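Local coordinates for Aureochrome1-like protein (Ochromonas danica, PDB 6I20), which binds flavin mononucleotide in a PAS-fold LOV domain and probably works as a blue-light sensor, as aureochromes of related algae do, at residues L83-Y86 / T92-N95; K9-Q12 / N17-I20; L45-G50 / Y86-S91. All blocks are in the same frame, centred on the assembly; numbering follows the deposited sequence.

Interaction 1 (L83-Y86 / T92-N95). With FMN (flavin mononucleotide), chain E.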
loop_
_atom_site.group_PDB
_atom_site.type_symbol
_atom_site.label_atom_id
_atom_site.label_comp_id
_atom_site.label_asym_id
_atom_site.label_seq_id
_atom_site.Cartn_x
_atom_site.Cartn_y
_atom_site.Cartn_z
ATOM N N LEU A 83 9.578 1.039 -4.166
ATOM C CA LEU A 83 10.282 -0.160 -3.673
ATOM C C LEU A 83 9.923 -1.365 -4.498
ATOM O O LEU A 83 8.891 -1.429 -5.148
ATOM C CB LEU A 83 10.023 -0.372 -2.182
ATOM C CG LEU A 83 8.753 -1.086 -1.742
ATOM C CD1 LEU A 83 8.742 -1.263 -0.215
ATOM C CD2 LEU A 83 7.471 -0.370 -2.146
ATOM N N LEU A 84 10.815 -2.368 -4.428
ATOM C CA LEU A 84 10.606 -3.604 -5.160
ATOM C C LEU A 84 9.651 -4.513 -4.406
ATOM O O LEU A 84 9.832 -4.740 -3.209
ATOM C CB LEU A 84 11.951 -4.293 -5.375
ATOM C CG LEU A 84 11.923 -5.408 -6.424
ATOM C CD1 LEU A 84 11.840 -4.842 -7.840
ATOM C CD2 LEU A 84 13.144 -6.324 -6.283
ATOM N N ASN A 85 8.648 -5.006 -5.107
ATOM C CA ASN A 85 7.686 -5.928 -4.525
ATOM C C ASN A 85 7.617 -7.188 -5.399
ATOM O O ASN A 85 8.125 -7.252 -6.513
ATOM C CB ASN A 85 6.289 -5.298 -4.426
ATOM C CG ASN A 85 6.051 -4.437 -3.206
ATOM O OD1 ASN A 85 4.920 -3.900 -3.106
ATOM N ND2 ASN A 85 6.967 -4.339 -2.249
ATOM N N TYR A 86 7.008 -8.206 -4.800
ATOM C CA TYR A 86 6.953 -9.571 -5.324
ATOM C C TYR A 86 5.494 -10.017 -5.459
ATOM O O TYR A 86 4.692 -9.872 -4.518
ATOM C CB TYR A 86 7.641 -10.547 -4.354
ATOM C CG TYR A 86 9.145 -10.397 -4.302
ATOM C CD1 TYR A 86 9.736 -9.324 -3.650
ATOM C CD2 TYR A 86 9.978 -11.349 -4.882
ATOM C CE1 TYR A 86 11.101 -9.177 -3.597
ATOM C CE2 TYR A 86 11.352 -11.217 -4.804
ATOM C CZ TYR A 86 11.906 -10.107 -4.172
ATOM O OH TYR A 86 13.289 -9.880 -4.098
ATOM N N THR A 92 8.855 -9.956 -9.870
ATOM C CA THR A 92 9.021 -8.677 -9.189
ATOM C C THR A 92 8.533 -7.518 -10.015
ATOM O O THR A 92 8.458 -7.598 -11.242
ATOM C CB THR A 92 10.465 -8.422 -8.769
ATOM O OG1 THR A 92 11.326 -8.440 -9.904
ATOM C CG2 THR A 92 10.935 -9.507 -7.774
ATOM N N PHE A 93 8.214 -6.439 -9.313
ATOM C CA PHE A 93 7.826 -5.191 -9.951
ATOM C C PHE A 93 8.212 -4.059 -9.039
ATOM O O PHE A 93 8.267 -4.222 -7.827
ATOM C CB PHE A 93 6.329 -5.166 -10.276
ATOM C CG PHE A 93 5.410 -5.198 -9.092
ATOM C CD1 PHE A 93 5.074 -6.407 -8.491
ATOM C CD2 PHE A 93 4.850 -4.037 -8.560
ATOM C CE1 PHE A 93 4.212 -6.472 -7.402
ATOM C CE2 PHE A 93 3.981 -4.104 -7.478
ATOM C CZ PHE A 93 3.664 -5.310 -6.897
ATOM N N TRP A 94 8.431 -2.891 -9.638
ATOM C CA TRP A 94 8.648 -1.669 -8.852
ATOM C C TRP A 94 7.300 -1.038 -8.547
ATOM O O TRP A 94 6.478 -0.865 -9.451
ATOM C CB TRP A 94 9.553 -0.688 -9.591
ATOM C CG TRP A 94 10.969 -1.150 -9.639
ATOM C CD1 TRP A 94 11.576 -1.874 -10.628
ATOM C CD2 TRP A 94 11.929 -0.995 -8.606
ATOM N NE1 TRP A 94 12.879 -2.138 -10.284
ATOM C CE2 TRP A 94 13.124 -1.614 -9.048
ATOM C CE3 TRP A 94 11.908 -0.392 -7.353
ATOM C CZ2 TRP A 94 14.274 -1.614 -8.283
ATOM C CZ3 TRP A 94 13.043 -0.350 -6.621
ATOM C CH2 TRP A 94 14.218 -0.957 -7.083
ATOM N N ASN A 95 7.104 -0.689 -7.287
ATOM C CA ASN A 95 5.840 -0.167 -6.773
ATOM C C ASN A 95 6.110 1.247 -6.265
ATOM O O ASN A 95 6.849 1.446 -5.308
ATOM C CB ASN A 95 5.384 -1.080 -5.624
ATOM C CG ASN A 95 4.089 -0.682 -4.956
ATOM O OD1 ASN A 95 3.470 0.325 -5.316
ATOM N ND2 ASN A 95 3.645 -1.494 -3.997
HETATM N N1 FMN E . 4.399 -2.503 1.741
HETATM C C2 FMN E . 4.741 -2.926 0.504
HETATM O O2 FMN E . 5.880 -3.423 0.344
HETATM N N3 FMN E . 3.909 -2.856 -0.563
HETATM C C4 FMN E . 2.654 -2.320 -0.467
HETATM O O4 FMN E . 1.937 -2.209 -1.497
HETATM C C4A FMN E . 2.230 -1.891 0.823
HETATM N N5 FMN E . 0.974 -1.367 0.992
HETATM C C5A FMN E . 0.651 -0.892 2.219
HETATM C C6 FMN E . -0.624 -0.323 2.433
HETATM C C7 FMN E . -1.000 0.167 3.640
HETATM C C7M FMN E . -2.390 0.814 3.829
HETATM C C8 FMN E . -0.101 0.115 4.760
HETATM C C8M FMN E . -0.497 0.664 6.093
HETATM C C9 FMN E . 1.144 -0.437 4.581
HETATM C C9A FMN E . 1.563 -0.920 3.349
HETATM N N10 FMN E . 2.825 -1.546 3.183
HETATM C C10 FMN E . 3.176 -1.960 1.931
HETATM C "C1'" FMN E . 3.825 -1.524 4.244
HETATM C "C2'" FMN E . 3.804 -2.713 5.210
HETATM O "O2'" FMN E . 2.440 -3.109 5.415
HETATM C "C3'" FMN E . 4.410 -2.291 6.540
HETATM O "O3'" FMN E . 3.752 -1.131 7.079
HETATM C "C4'" FMN E . 5.898 -2.027 6.505
HETATM O "O4'" FMN E . 6.539 -3.177 5.928
HETATM C "C5'" FMN E . 6.458 -1.827 7.954
HETATM O "O5'" FMN E . 5.793 -2.742 8.887
HETATM P P FMN E . 6.609 -3.136 10.221
HETATM O O1P FMN E . 5.774 -4.122 10.941
HETATM O O2P FMN E . 7.901 -3.681 9.773
HETATM O O3P FMN E . 6.761 -1.806 10.948
#

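Interaction 2 (K9-Q12 / N17-I20)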
loop_
_atom_site.group_PDB
_atom_site.type_symbol
_atom_site.label_atom_id
_atom_site.label_comp_id
_atom_site.label_asym_id
_atom_site.label_seq_id
_atom_site.Cartn_x
_atom_site.Cartn_y
_atom_site.Cartn_z
ATOM N N LYS A 9 -14.166 5.278 -2.448
ATOM C CA LYS A 9 -15.166 5.038 -3.475
ATOM C C LYS A 9 -14.689 5.504 -4.838
ATOM O O LYS A 9 -14.928 4.863 -5.857
ATOM C CB LYS A 9 -16.476 5.668 -3.129
ATOM C CG LYS A 9 -17.169 5.007 -1.968
ATOM C CD LYS A 9 -18.579 5.507 -1.803
ATOM C CE LYS A 9 -18.649 6.629 -0.818
ATOM N NZ LYS A 9 -20.068 6.821 -0.402
ATOM N N ALA A 10 -14.008 6.654 -4.879
ATOM C CA ALA A 10 -13.475 7.133 -6.141
ATOM C C ALA A 10 -12.469 6.188 -6.777
ATOM O O ALA A 10 -12.514 5.925 -7.959
ATOM C CB ALA A 10 -12.825 8.497 -5.938
ATOM N N LEU A 11 -11.533 5.713 -5.945
ATOM C CA LEU A 11 -10.485 4.813 -6.445
ATOM C C LEU A 11 -11.084 3.467 -6.880
ATOM O O LEU A 11 -10.622 2.882 -7.851
ATOM C CB LEU A 11 -9.416 4.612 -5.381
ATOM C CG LEU A 11 -8.572 5.847 -5.084
ATOM C CD1 LEU A 11 -7.767 5.620 -3.808
ATOM C CD2 LEU A 11 -7.699 6.224 -6.258
ATOM N N GLN A 12 -12.135 3.047 -6.187
ATOM C CA GLN A 12 -12.876 1.831 -6.565
ATOM C C GLN A 12 -13.498 1.999 -7.960
ATOM O O GLN A 12 -13.343 1.193 -8.869
ATOM C CB GLN A 12 -13.985 1.593 -5.525
ATOM C CG GLN A 12 -14.746 0.279 -5.631
ATOM C CD GLN A 12 -15.893 0.185 -4.625
ATOM O OE1 GLN A 12 -16.644 1.138 -4.403
ATOM N NE2 GLN A 12 -16.006 -0.968 -3.984
ATOM N N ASN A 17 -5.539 0.534 -7.968
ATOM C CA ASN A 17 -4.933 -0.521 -7.120
ATOM C C ASN A 17 -4.769 0.069 -5.733
ATOM O O ASN A 17 -4.001 0.992 -5.540
ATOM C CB ASN A 17 -3.522 -0.914 -7.607
ATOM C CG ASN A 17 -3.487 -1.275 -9.055
ATOM O OD1 ASN A 17 -4.458 -1.798 -9.599
ATOM N ND2 ASN A 17 -2.369 -0.986 -9.702
ATOM N N PHE A 18 -5.464 -0.465 -4.741
ATOM C CA PHE A 18 -5.323 0.052 -3.413
ATOM C C PHE A 18 -5.798 -0.972 -2.403
ATOM O O PHE A 18 -6.542 -1.905 -2.733
ATOM C CB PHE A 18 -6.085 1.394 -3.251
ATOM C CG PHE A 18 -7.587 1.256 -3.319
ATOM C CD1 PHE A 18 -8.229 1.261 -4.558
ATOM C CD2 PHE A 18 -8.356 1.044 -2.164
ATOM C CE1 PHE A 18 -9.610 1.105 -4.646
ATOM C CE2 PHE A 18 -9.739 0.877 -2.263
ATOM C CZ PHE A 18 -10.349 0.875 -3.508
ATOM N N VAL A 19 -5.376 -0.719 -1.156
ATOM C CA VAL A 19 -5.839 -1.440 0.014
ATOM C C VAL A 19 -6.129 -0.461 1.134
ATOM O O VAL A 19 -5.637 0.671 1.131
ATOM C CB VAL A 19 -4.817 -2.485 0.538
ATOM C CG1 VAL A 19 -4.532 -3.528 -0.523
ATOM C CG2 VAL A 19 -3.562 -1.842 1.013
ATOM N N ILE A 20 -6.952 -0.904 2.071
ATOM C CA ILE A 20 -7.249 -0.192 3.312
ATOM C C ILE A 20 -6.818 -1.103 4.465
ATOM O O ILE A 20 -7.185 -2.293 4.461
ATOM C CB ILE A 20 -8.771 0.089 3.438
ATOM C CG1 ILE A 20 -9.296 0.756 2.158
ATOM C CG2 ILE A 20 -9.028 0.944 4.657
ATOM C CD1 ILE A 20 -8.632 2.078 1.860
#

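Interaction 3 (L45-G50 / Y86-S91)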
loop_
_atom_site.group_PDB
_atom_site.type_symbol
_atom_site.label_atom_id
_atom_site.label_comp_id
_atom_site.label_asym_id
_atom_site.label_seq_id
_atom_site.Cartn_x
_atom_site.Cartn_y
_atom_site.Cartn_z
ATOM N N LEU A 45 -8.441 -12.413 -3.118
ATOM C CA LEU A 45 -8.889 -11.575 -1.997
ATOM C C LEU A 45 -8.804 -12.326 -0.647
ATOM O O LEU A 45 -8.377 -11.762 0.370
ATOM C CB LEU A 45 -10.341 -11.098 -2.216
ATOM C CG LEU A 45 -10.870 -10.109 -1.183
ATOM C CD1 LEU A 45 -10.041 -8.822 -1.108
ATOM C CD2 LEU A 45 -12.318 -9.777 -1.525
ATOM N N SER A 46 -9.165 -13.603 -0.675
ATOM C CA SER A 46 -9.140 -14.457 0.512
ATOM C C SER A 46 -7.730 -14.723 1.028
ATOM O O SER A 46 -7.609 -15.238 2.151
ATOM C CB SER A 46 -9.828 -15.776 0.163
ATOM O OG SER A 46 -9.208 -16.327 -0.981
ATOM N N GLU A 47 -6.695 -14.397 0.267
ATOM C CA GLU A 47 -5.311 -14.542 0.682
ATOM C C GLU A 47 -4.721 -13.252 1.214
ATOM O O GLU A 47 -3.599 -13.245 1.707
ATOM C CB GLU A 47 -4.452 -15.029 -0.503
ATOM C CG GLU A 47 -4.825 -16.407 -0.959
ATOM C CD GLU A 47 -4.058 -16.863 -2.159
ATOM O OE1 GLU A 47 -4.036 -16.167 -3.194
ATOM O OE2 GLU A 47 -3.441 -17.946 -2.079
ATOM N N VAL A 48 -5.433 -12.129 1.051
ATOM C CA VAL A 48 -4.889 -10.820 1.449
ATOM C C VAL A 48 -5.595 -10.203 2.650
ATOM O O VAL A 48 -4.965 -9.583 3.503
ATOM C CB VAL A 48 -4.761 -9.869 0.290
ATOM C CG1 VAL A 48 -4.039 -10.430 -0.906
ATOM C CG2 VAL A 48 -6.033 -9.284 -0.103
ATOM N N LEU A 49 -6.925 -10.338 2.731
ATOM C CA LEU A 49 -7.620 -9.783 3.879
ATOM C C LEU A 49 -7.098 -10.426 5.157
ATOM O O LEU A 49 -6.846 -11.642 5.192
ATOM C CB LEU A 49 -9.110 -9.977 3.787
ATOM C CG LEU A 49 -9.817 -9.289 2.617
ATOM C CD1 LEU A 49 -11.267 -9.703 2.631
ATOM C CD2 LEU A 49 -9.649 -7.783 2.619
ATOM N N GLY A 50 -6.902 -9.612 6.194
ATOM C CA GLY A 50 -6.384 -10.116 7.481
ATOM C C GLY A 50 -4.881 -10.231 7.568
ATOM O O GLY A 50 -4.362 -10.681 8.601
ATOM N N TYR A 86 7.008 -8.206 -4.800
ATOM C CA TYR A 86 6.953 -9.571 -5.324
ATOM C C TYR A 86 5.494 -10.017 -5.459
ATOM O O TYR A 86 4.692 -9.872 -4.518
ATOM C CB TYR A 86 7.641 -10.547 -4.354
ATOM C CG TYR A 86 9.145 -10.397 -4.302
ATOM C CD1 TYR A 86 9.736 -9.324 -3.650
ATOM C CD2 TYR A 86 9.978 -11.349 -4.882
ATOM C CE1 TYR A 86 11.101 -9.177 -3.597
ATOM C CE2 TYR A 86 11.352 -11.217 -4.804
ATOM C CZ TYR A 86 11.906 -10.107 -4.172
ATOM O OH TYR A 86 13.289 -9.880 -4.098
ATOM N N ARG A 87 5.166 -10.586 -6.619
ATOM C CA ARG A 87 3.851 -11.188 -6.837
ATOM C C ARG A 87 3.826 -12.583 -6.216
ATOM O O ARG A 87 4.862 -13.144 -5.832
ATOM C CB ARG A 87 3.559 -11.294 -8.329
ATOM C CG ARG A 87 3.568 -9.944 -9.033
ATOM C CD ARG A 87 2.951 -10.062 -10.417
ATOM N NE ARG A 87 2.952 -8.793 -11.151
ATOM C CZ ARG A 87 4.007 -8.301 -11.793
ATOM N NH1 ARG A 87 5.165 -8.969 -11.800
ATOM N NH2 ARG A 87 3.917 -7.146 -12.437
ATOM N N LYS A 88 2.636 -13.184 -6.177
ATOM C CA LYS A 88 2.458 -14.530 -5.629
ATOM C C LYS A 88 3.368 -15.499 -6.366
ATOM O O LYS A 88 3.899 -16.419 -5.731
ATOM C CB LYS A 88 0.973 -14.960 -5.715
ATOM C CG LYS A 88 0.702 -16.293 -5.025
ATOM C CD LYS A 88 -0.755 -16.586 -4.725
ATOM C CE LYS A 88 -1.542 -16.854 -5.973
ATOM N NZ LYS A 88 -2.944 -17.252 -5.650
ATOM N N ASP A 89 3.527 -15.319 -7.682
ATOM C CA ASP A 89 4.387 -16.223 -8.480
ATOM C C ASP A 89 5.896 -15.955 -8.348
ATOM O O ASP A 89 6.699 -16.653 -8.994
ATOM C CB ASP A 89 3.938 -16.268 -9.954
ATOM C CG ASP A 89 4.178 -14.971 -10.722
ATOM O OD1 ASP A 89 4.798 -14.018 -10.188
ATOM O OD2 ASP A 89 3.743 -14.924 -11.918
ATOM N N GLY A 90 6.282 -14.958 -7.525
ATOM C CA GLY A 90 7.681 -14.635 -7.290
ATOM C C GLY A 90 8.260 -13.620 -8.249
ATOM O O GLY A 90 9.381 -13.183 -8.046
ATOM N N SER A 91 7.515 -13.228 -9.290
ATOM C CA SER A 91 7.983 -12.192 -10.194
ATOM C C SER A 91 7.986 -10.856 -9.435
ATOM O O SER A 91 7.208 -10.667 -8.500
ATOM C CB SER A 91 7.105 -12.116 -11.455
ATOM O OG SER A 91 5.756 -11.764 -11.194
#

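Interaction 1 (L83-Y86 / T92-N95)
Asn-85 and Asn-95 cross at a slant beside the flavin, their amide planes 72° apart. Asn-95 ND2 gives a straight bond to Asn-85 OD1 (2.9 Å, N-H...O 170°); OD1 lies in the amide plane of Asn-95, while ND2 stands above the carbonyl plane of Asn-85, off its lone pairs. The same OD1 receives FMN N3 at 2.9 Å, and Asn-85 ND2 donates to FMN O2 at 3.0 Å, so one amide reads a donor and an acceptor of the pyrimidine edge together. Asparagine suits this task because a carboxamide carries an acceptor and a donor side by side, matching N3-H and C2=O. Asn-85 ND2 also donates to Leu-84 O, from above its carbonyl plane, and the amide can meet all these bonds only with OD1 turned to N3. With CG anti to the backbone N (chi1 179°), Asn-95 reaches in far enough for ND2 to add a weak bond to FMN O4. A leucine in place of Asn-85 would probably leave FMN N3 and O2 without these mates and Asn-95 ND2 without its acceptor.

The asparagines share a sheet face with Leu-83, whose CD1 packs against FMN O2, and with Phe-93, whose ring carries Asn-85 CB over one face (3.6 Å to CZ). On the reverse face, Leu-84 CD1 sits over the five-membered ring of Trp-94, and Thr-92 CG2 presses on the Tyr-86 ring, 3.5 Å from CE2. Backbone bonds at the Leu-83/Asn-95 and Asn-85/Phe-93 pairs zip the antiparallel hairpin together.

Around it, helix 121-130 packs on Trp-94 and helix 63-75 on Leu-83. Strand 109-119 flanks strand 92-103 and brings Gln-116 beside Asn-95, while Tyr-86 OH is bonded to Glu-60 N in the loop along the outer strand.

Interaction 2 (K9-Q12 / N17-I20)
Phe-18 brings CD1, CE1 and CZ of its ring against helix 6-13 where Leu-11 passes into Gln-12. The tight part is small: CE1 lies 3.5 Å from Gln-12 N and 3.6 Å from Leu-11 C, and Leu-11 CB closes on CD1 and CE1 of the ring. The ring meets the helix backbone obliquely. With CG held between the backbone N and the carbonyl carbon (chi1 68°), the aromatic group stands off strand 18-21 towards the helix, and a flat, wide residue can bridge a gap that leaves the backbones 7.6 Å apart between the CA atoms of Leu-11 and Phe-18.

The looser side lies at Gln-12, where CB comes no nearer than 4.2 Å to Phe-18 CZ. A long amide suits this boundary: only its CB lies near the ring, and the rest, modelled in two conformers, turns away, NE2 bonding weakly to Tyr-32 OH. Val-8 of the same helix also touches Phe-18, and Leu-11 rests on Val-115 of strand 109-119. Val-19 touches the flavin instead.

The chemistry is that of apolar packing: with no polar bond between the two segments, shape and burial of the phenyl ring seat the N-terminal helix on the sheet.

Interaction 3 (L45-G50 / Y86-S91)
Glu-47, with CG anti to the carbonyl carbon (chi1 -65°), and Lys-88, extended at first and then bent at chi3 (70°), bring their charged ends together, the two side chains crossing at about a right angle. The contact spans two surface elements of the PAS fold: the short helical turn 45-48 and the tip of a beta hairpin, a type I turn from Arg-87 to Gly-90. Lys-88 NZ donates to the syn lone pair of Glu-47 OE1, 2.9 Å away, in a salt bridge. Glu-47 OE1 also accepts from Ala-44 N just ahead, which ties the carboxylate to the start of its own helical turn.

Lys-88 has a second conformer and both residues touch crystal neighbours, so how constant the bridge is in solution is doubtful. Long flexible side chains suit such a place, spanning backbones whose CA atoms are 10.0 Å apart between Glu-47 and Lys-88.

The turn itself is more firmly built. Gly-90 takes left-handed backbone angles at which a CB would jam against the preceding carbonyl O. Gly-90 N bonds to Arg-87 O, and Arg-87 N to Ser-91 O, closing the turn. Asp-89 forms an Asx turn, its OD1 taking Ser-91 N from above the carboxylate plane, while Ser-91 OG donates to the syn lone pair of that same Asp-89 OD1 at 2.6 Å.

Overall arrangement
Interactions 1 and 3 belong to one hairpin: they share Tyr-86, and their centres are 13 Å apart. The loop 86-91 joins the two strands whose asparagines grip the flavin, and Arg-87 NH2 packs 3.8 Å from Phe-93 CB. Interaction 2 stands apart, its centre about 19 Å from that of interaction 1, yet both reach the same antiparallel sheet. Their relation to the pocket differs. Interaction 1 binds FMN directly, whereas the side chain of Phe-18 in interaction 2 stays about 8 Å from FMN and its neighbour Val-19 makes the touch. The side chain of Lys-88 in interaction 3, about 13 Å from FMN, lies on the surface.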